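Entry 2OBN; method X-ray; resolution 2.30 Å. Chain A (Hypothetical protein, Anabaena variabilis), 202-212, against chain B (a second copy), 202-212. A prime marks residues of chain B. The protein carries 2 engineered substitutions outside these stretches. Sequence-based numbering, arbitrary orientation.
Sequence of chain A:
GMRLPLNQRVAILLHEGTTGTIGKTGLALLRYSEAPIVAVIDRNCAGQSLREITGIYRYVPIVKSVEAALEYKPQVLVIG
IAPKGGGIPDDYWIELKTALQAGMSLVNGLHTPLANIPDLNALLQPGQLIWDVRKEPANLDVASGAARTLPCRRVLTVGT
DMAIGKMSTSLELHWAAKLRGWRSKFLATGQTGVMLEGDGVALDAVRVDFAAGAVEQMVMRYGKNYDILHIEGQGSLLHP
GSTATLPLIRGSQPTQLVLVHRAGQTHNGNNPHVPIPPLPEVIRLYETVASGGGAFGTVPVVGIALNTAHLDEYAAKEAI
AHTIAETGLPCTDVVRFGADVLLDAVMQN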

# COMPACT_ATOMS: atom_id res chain seq x y z
N ALA A 202 7.17 -9.00 -5.73
CA ALA A 202 7.82 -8.05 -4.83
C ALA A 202 6.76 -7.03 -4.46
O ALA A 202 6.66 -5.98 -5.08
CB ALA A 202 9.00 -7.39 -5.51
N LEU A 203 5.99 -7.34 -3.42
CA LEU A 203 4.84 -6.53 -3.03
C LEU A 203 5.09 -5.06 -2.76
O LEU A 203 4.27 -4.23 -3.12
CB LEU A 203 4.15 -7.13 -1.80
CG LEU A 203 2.77 -6.54 -1.45
CD1 LEU A 203 1.86 -6.51 -2.68
CD2 LEU A 203 2.16 -7.36 -0.34
N ASP A 204 6.22 -4.74 -2.13
CA ASP A 204 6.50 -3.36 -1.78
C ASP A 204 6.72 -2.42 -2.96
O ASP A 204 6.70 -1.21 -2.78
CB ASP A 204 7.65 -3.27 -0.76
CG ASP A 204 8.96 -3.81 -1.26
OD1 ASP A 204 9.17 -3.92 -2.49
OD2 ASP A 204 9.79 -4.14 -0.38
N ALA A 205 6.92 -2.97 -4.15
CA ALA A 205 7.07 -2.19 -5.37
C ALA A 205 5.74 -2.06 -6.14
O ALA A 205 5.70 -1.46 -7.21
CB ALA A 205 8.12 -2.84 -6.26
N VAL A 206 4.66 -2.64 -5.62
CA VAL A 206 3.39 -2.57 -6.31
C VAL A 206 2.66 -1.32 -5.85
O VAL A 206 2.73 -0.98 -4.67
CB VAL A 206 2.51 -3.81 -6.02
CG1 VAL A 206 1.17 -3.70 -6.72
CG2 VAL A 206 3.23 -5.09 -6.42
N ARG A 207 1.97 -0.65 -6.78
CA ARG A 207 1.13 0.52 -6.43
C ARG A 207 0.04 0.12 -5.42
O ARG A 207 -0.56 -0.97 -5.53
CB ARG A 207 0.46 1.10 -7.67
CG ARG A 207 1.43 1.81 -8.60
CD ARG A 207 0.78 2.18 -9.91
NE ARG A 207 0.61 1.01 -10.77
CZ ARG A 207 0.03 1.02 -11.97
NH1 ARG A 207 -0.48 2.12 -12.48
NH2 ARG A 207 -0.05 -0.11 -12.67
N VAL A 208 -0.20 0.99 -4.43
CA VAL A 208 -1.19 0.75 -3.35
C VAL A 208 -2.54 0.21 -3.86
O VAL A 208 -3.08 -0.77 -3.31
CB VAL A 208 -1.39 2.06 -2.50
CG1 VAL A 208 -2.70 2.06 -1.72
CG2 VAL A 208 -0.21 2.28 -1.57
N ASP A 209 -3.06 0.82 -4.92
CA ASP A 209 -4.35 0.42 -5.48
C ASP A 209 -4.41 -1.06 -5.91
O ASP A 209 -5.47 -1.70 -5.76
CB ASP A 209 -4.72 1.30 -6.70
CG ASP A 209 -6.22 1.57 -6.80
OD1 ASP A 209 -6.98 1.13 -5.90
OD2 ASP A 209 -6.62 2.27 -7.76
N PHE A 210 -3.28 -1.60 -6.38
CA PHE A 210 -3.24 -2.98 -6.90
C PHE A 210 -2.51 -4.03 -6.06
O PHE A 210 -2.45 -5.19 -6.44
CB PHE A 210 -2.66 -2.95 -8.32
CG PHE A 210 -3.40 -2.02 -9.23
CD1 PHE A 210 -4.71 -2.29 -9.58
CD2 PHE A 210 -2.80 -0.88 -9.72
CE1 PHE A 210 -5.41 -1.42 -10.41
CE2 PHE A 210 -3.48 -0.02 -10.53
CZ PHE A 210 -4.79 -0.29 -10.88
N ALA A 211 -2.01 -3.61 -4.90
CA ALA A 211 -1.29 -4.45 -3.97
C ALA A 211 -2.09 -5.71 -3.53
O ALA A 211 -1.55 -6.81 -3.54
CB ALA A 211 -0.89 -3.61 -2.78
N ALA A 212 -3.34 -5.54 -3.14
CA ALA A 212 -4.16 -6.69 -2.77
C ALA A 212 -4.34 -7.62 -3.97
O ALA A 212 -4.24 -8.86 -3.84
CB ALA A 212 -5.49 -6.25 -2.23
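Chain B, residues 202-212: ALDAVRVDFAA

Chain B repeats the conformation of chain A and packs against it as a near-symmetric partner. In each copy a 3-10 segment covers 203-205. An extended link through Val206 and Arg207 follows, and then a helix that runs on past Ala212. The two helix axes approach to 10.5 Å, with their N-to-C directions 130° apart.

The two links meet at Arg207, where the backbones form a single beta bridge. Arg207 CA lies 4.2 Å from Arg207′ CA. From there the register runs outward in reverse: Asp204 CA lies 4.6 Å from Val208′ CA, and Asp209 CA lies 4.6 Å from Asp204′ CA.

Four backbone hydrogen bonds join the two stretches. Val208′ N donates to Val206 O at 2.9 Å, and Val208 N donates to Val206′ O at 2.8 Å. Asp209′ N reaches Asp204 O at 2.9 Å, and Asp209 N reaches Asp204′ O at 2.8 Å. The amides of Val208 and Asp209 are thus satisfied by carbonyls of the other chain, and so are those of Val208′ and Asp209′. The next amide is satisfied at home: Phe210 N bonds Arg207 O at 2.9 Å, and Phe210′ N bonds Arg207′ O at 3.0 Å. Arg207′ CA also makes a CA-H...O contact with Val206 O at 3.5 Å, and the reciprocal contact matches it.

The aspartates bring like charges together. Asp209 OD2 and Asp204′ OD2 are 3.4 Å apart; Asp204 OD2 and Asp209′ OD2 are 3.8 Å apart. All four oxygens have hydrogen bonds elsewhere in the structure. At the latter pair a water donates to Asp204 OD2 and to Asp209′ OD1, both at 2.9 Å, and so bridges the two carboxylates.

Val208 and Val208′ point toward the opposing stretch. Val208 CG2 packs 3.5 Å from Ala211′ CB, and Ala211 CB lies 3.6 Å from Val208′ CG2. The arginine ends lead away and find partners elsewhere in the structure.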

# COMPACT_ATOMS: atom_id res chain seq x y z
N ALA B 202 -1.50 11.51 -4.86
CA ALA B 202 -2.45 10.48 -5.26
C ALA B 202 -1.91 9.17 -4.68
O ALA B 202 -1.22 8.42 -5.35
CB ALA B 202 -2.55 10.39 -6.76
N LEU B 203 -2.23 8.93 -3.41
CA LEU B 203 -1.69 7.79 -2.66
C LEU B 203 -1.89 6.41 -3.26
O LEU B 203 -1.01 5.57 -3.12
CB LEU B 203 -2.27 7.80 -1.24
CG LEU B 203 -1.70 6.79 -0.25
CD1 LEU B 203 -0.23 7.04 -0.02
CD2 LEU B 203 -2.47 6.86 1.06
N ASP B 204 -3.01 6.17 -3.95
CA ASP B 204 -3.26 4.82 -4.50
C ASP B 204 -2.35 4.42 -5.66
O ASP B 204 -2.33 3.26 -6.07
CB ASP B 204 -4.74 4.59 -4.83
CG ASP B 204 -5.24 5.36 -6.05
OD1 ASP B 204 -4.47 6.01 -6.76
OD2 ASP B 204 -6.46 5.30 -6.29
N ALA B 205 -1.61 5.40 -6.19
CA ALA B 205 -0.62 5.18 -7.24
C ALA B 205 0.81 5.16 -6.69
O ALA B 205 1.77 5.04 -7.46
CB ALA B 205 -0.74 6.26 -8.28
N VAL B 206 0.97 5.32 -5.37
CA VAL B 206 2.30 5.27 -4.75
C VAL B 206 2.65 3.81 -4.46
O VAL B 206 1.78 3.00 -4.11
CB VAL B 206 2.35 6.09 -3.43
CG1 VAL B 206 3.74 5.96 -2.75
CG2 VAL B 206 2.05 7.56 -3.70
N ARG B 207 3.93 3.46 -4.61
CA ARG B 207 4.38 2.09 -4.32
C ARG B 207 4.20 1.83 -2.83
O ARG B 207 4.38 2.73 -2.01
CB ARG B 207 5.85 1.90 -4.71
CG ARG B 207 6.10 1.88 -6.21
CD ARG B 207 7.58 2.00 -6.51
NE ARG B 207 8.08 3.36 -6.31
CZ ARG B 207 9.34 3.75 -6.53
NH1 ARG B 207 10.26 2.90 -6.94
NH2 ARG B 207 9.68 5.01 -6.32
N VAL B 208 3.87 0.58 -2.50
CA VAL B 208 3.58 0.17 -1.12
C VAL B 208 4.66 0.63 -0.12
O VAL B 208 4.33 1.25 0.90
CB VAL B 208 3.31 -1.36 -1.04
CG1 VAL B 208 3.45 -1.93 0.37
CG2 VAL B 208 1.93 -1.67 -1.61
N ASP B 209 5.92 0.38 -0.45
CA ASP B 209 7.06 0.71 0.40
C ASP B 209 7.10 2.19 0.81
O ASP B 209 7.53 2.53 1.93
CB ASP B 209 8.38 0.41 -0.36
CG ASP B 209 9.45 -0.24 0.50
OD1 ASP B 209 9.19 -0.64 1.65
OD2 ASP B 209 10.57 -0.41 -0.03
N PHE B 210 6.67 3.07 -0.09
CA PHE B 210 6.76 4.52 0.15
C PHE B 210 5.44 5.22 0.47
O PHE B 210 5.41 6.45 0.64
CB PHE B 210 7.39 5.18 -1.07
CG PHE B 210 8.75 4.63 -1.41
CD1 PHE B 210 9.82 4.82 -0.54
CD2 PHE B 210 8.97 3.93 -2.60
CE1 PHE B 210 11.09 4.33 -0.84
CE2 PHE B 210 10.25 3.46 -2.92
CZ PHE B 210 11.31 3.65 -2.03
N ALA B 211 4.37 4.43 0.60
CA ALA B 211 3.02 4.96 0.80
C ALA B 211 2.89 5.78 2.08
O ALA B 211 2.41 6.92 2.04
CB ALA B 211 1.97 3.82 0.77
N ALA B 212 3.31 5.20 3.20
CA ALA B 212 3.25 5.90 4.48
C ALA B 212 4.14 7.14 4.45
O ALA B 212 3.78 8.18 5.00
CB ALA B 212 3.68 4.96 5.62
O HOH W 1 9.87 -3.32 2.39